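Local coordinates for protein monooxygenase (Agrobacterium tumefaciens, PDB 2I7G) that probably acts as a flavin-dependent monooxygenase of the luciferase-like family, built on a TIM barrel, at residues F259-T263 with R346-Y351. Sequence-based numbering, arbitrary orientation.
Sequences FIADT and RGIELY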
loop_
_atom_site.group_PDB
_atom_site.type_symbol
_atom_site.label_atom_id
_atom_site.label_comp_id
_atom_site.label_asym_id
_atom_site.label_seq_id
_atom_site.Cartn_x
_atom_site.Cartn_y
_atom_site.Cartn_z
ATOM N N PHE B 259 11.131 -0.532 -26.947
ATOM C CA PHE B 259 12.131 -1.417 -26.355
ATOM C C PHE B 259 13.513 -0.996 -26.858
ATOM O O PHE B 259 13.649 -0.537 -27.994
ATOM C CB PHE B 259 11.821 -2.873 -26.737
ATOM C CG PHE B 259 12.750 -3.881 -26.112
ATOM C CD1 PHE B 259 12.936 -3.938 -24.719
ATOM C CD2 PHE B 259 13.443 -4.782 -26.924
ATOM C CE1 PHE B 259 13.820 -4.878 -24.150
ATOM C CE2 PHE B 259 14.335 -5.744 -26.349
ATOM C CZ PHE B 259 14.529 -5.766 -24.982
ATOM N N ILE B 260 14.509 -1.111 -25.978
ATOM C CA ILE B 260 15.896 -0.765 -26.344
ATOM C C ILE B 260 16.762 -2.024 -26.217
ATOM O O ILE B 260 16.651 -2.768 -25.227
ATOM C CB ILE B 260 16.430 0.368 -25.431
ATOM C CG1 ILE B 260 15.566 1.646 -25.576
ATOM C CG2 ILE B 260 17.905 0.639 -25.721
ATOM C CD1 ILE B 260 15.581 2.551 -24.361
ATOM N N ALA B 261 17.622 -2.276 -27.205
ATOM C CA ALA B 261 18.542 -3.407 -27.110
ATOM C C ALA B 261 19.846 -3.011 -27.780
ATOM O O ALA B 261 19.991 -1.874 -28.251
ATOM C CB ALA B 261 17.951 -4.706 -27.782
ATOM N N ASP B 262 20.792 -3.937 -27.808
ATOM C CA ASP B 262 22.133 -3.594 -28.256
ATOM C C ASP B 262 22.167 -3.287 -29.752
ATOM O O ASP B 262 23.087 -2.585 -30.214
ATOM C CB ASP B 262 23.094 -4.716 -27.909
ATOM C CG ASP B 262 23.468 -4.688 -26.417
ATOM O OD1 ASP B 262 24.353 -3.865 -26.060
ATOM O OD2 ASP B 262 22.863 -5.437 -25.603
ATOM N N THR B 263 21.226 -3.875 -30.499
ATOM C CA THR B 263 21.088 -3.568 -31.930
ATOM C C THR B 263 19.602 -3.407 -32.233
ATOM O O THR B 263 18.725 -3.877 -31.465
ATOM C CB THR B 263 21.637 -4.654 -32.882
ATOM O OG1 THR B 263 20.781 -5.805 -32.845
ATOM C CG2 THR B 263 23.118 -5.084 -32.535
ATOM N N ARG B 346 18.614 -5.501 -19.426
ATOM C CA ARG B 346 19.590 -4.951 -20.384
ATOM C C ARG B 346 19.024 -3.655 -20.984
ATOM O O ARG B 346 19.760 -2.672 -21.122
ATOM C CB ARG B 346 19.915 -5.963 -21.483
ATOM C CG ARG B 346 20.937 -5.457 -22.514
ATOM C CD ARG B 346 22.249 -4.966 -21.856
ATOM N NE ARG B 346 23.247 -4.537 -22.845
ATOM C CZ ARG B 346 24.332 -3.818 -22.550
ATOM N NH1 ARG B 346 24.555 -3.420 -21.287
ATOM N NH2 ARG B 346 25.189 -3.473 -23.510
ATOM N N GLY B 347 17.729 -3.660 -21.319
ATOM C CA GLY B 347 17.070 -2.479 -21.918
ATOM C C GLY B 347 17.108 -1.300 -20.957
ATOM O O GLY B 347 17.370 -0.152 -21.355
ATOM N N ILE B 348 16.883 -1.578 -19.675
ATOM C CA ILE B 348 16.891 -0.510 -18.668
ATOM C C ILE B 348 18.304 0.075 -18.529
ATOM O O ILE B 348 18.506 1.322 -18.489
ATOM C CB ILE B 348 16.384 -1.011 -17.313
ATOM C CG1 ILE B 348 14.849 -1.224 -17.364
ATOM C CG2 ILE B 348 16.658 0.033 -16.215
ATOM C CD1 ILE B 348 14.318 -2.042 -16.162
ATOM N N GLU B 349 19.294 -0.813 -18.448
ATOM C CA GLU B 349 20.691 -0.383 -18.425
ATOM C C GLU B 349 21.028 0.510 -19.621
ATOM O O GLU B 349 21.569 1.602 -19.444
ATOM C CB GLU B 349 21.646 -1.583 -18.362
ATOM C CG GLU B 349 23.107 -1.167 -18.537
ATOM C CD GLU B 349 24.048 -1.705 -17.457
ATOM O OE1 GLU B 349 23.740 -1.569 -16.245
ATOM O OE2 GLU B 349 25.126 -2.220 -17.824
ATOM N N LEU B 350 20.696 0.055 -20.828
ATOM C CA LEU B 350 20.958 0.858 -22.046
ATOM C C LEU B 350 20.193 2.178 -22.050
ATOM O O LEU B 350 20.719 3.223 -22.476
ATOM C CB LEU B 350 20.652 0.046 -23.303
ATOM C CG LEU B 350 21.623 -1.112 -23.562
ATOM C CD1 LEU B 350 21.037 -1.934 -24.700
ATOM C CD2 LEU B 350 23.076 -0.633 -23.879
ATOM N N TYR B 351 18.947 2.132 -21.579
ATOM C CA TYR B 351 18.118 3.340 -21.453
ATOM C C TYR B 351 18.819 4.401 -20.559
ATOM O O TYR B 351 19.011 5.560 -20.981
ATOM C CB TYR B 351 16.735 2.927 -20.920
ATOM C CG TYR B 351 15.647 3.977 -20.963
ATOM C CD1 TYR B 351 15.783 5.161 -21.717
ATOM C CD2 TYR B 351 14.463 3.777 -20.233
ATOM C CE1 TYR B 351 14.736 6.129 -21.738
ATOM C CE2 TYR B 351 13.408 4.723 -20.272
ATOM C CZ TYR B 351 13.558 5.884 -21.012
ATOM O OH TYR B 351 12.527 6.796 -21.047
#
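On the outer wall of the TIM barrel, the C-terminal end of strand 252-260 and the loop after it pack on helix 341-363, I260 and D262 making the main contacts. I260 lies against the helix with both branches: CG2 slides past L350, 3.7 Å from its CB, while CD1 crosses to Y351, 3.6 Å from CB and oblique to the ring. L332 of strand 329-333 touches both I260 and Y351, and the Y351 OH hydrogen-bonds to the backbone O of G25 on strand 23-28. The lack of a side chain at G347 lets the backbones close in, with G347 CA 3.3 Å from I260 O in a CA-H...O contact. L350 CD1 packs against the A261 backbone carbonyl, 3.5 Å from its C. On the exposed side R346 grips D262 side-on: NE gives a nearly straight bond to OD2 (2.9 Å, 176°) and NH2 one to OD1 (2.7 Å), each meeting a syn lone pair. The carboxylate and guanidinium planes are 22° apart, nearly coplanar. R346 bends at chi2 (54°), and L350 CD2 lies above one guanidinium face, off toward its edge. I260 packs the strand end, and the bidentate ion pair ties the following loop, to the helix in the alpha/beta layering of a TIM barrel.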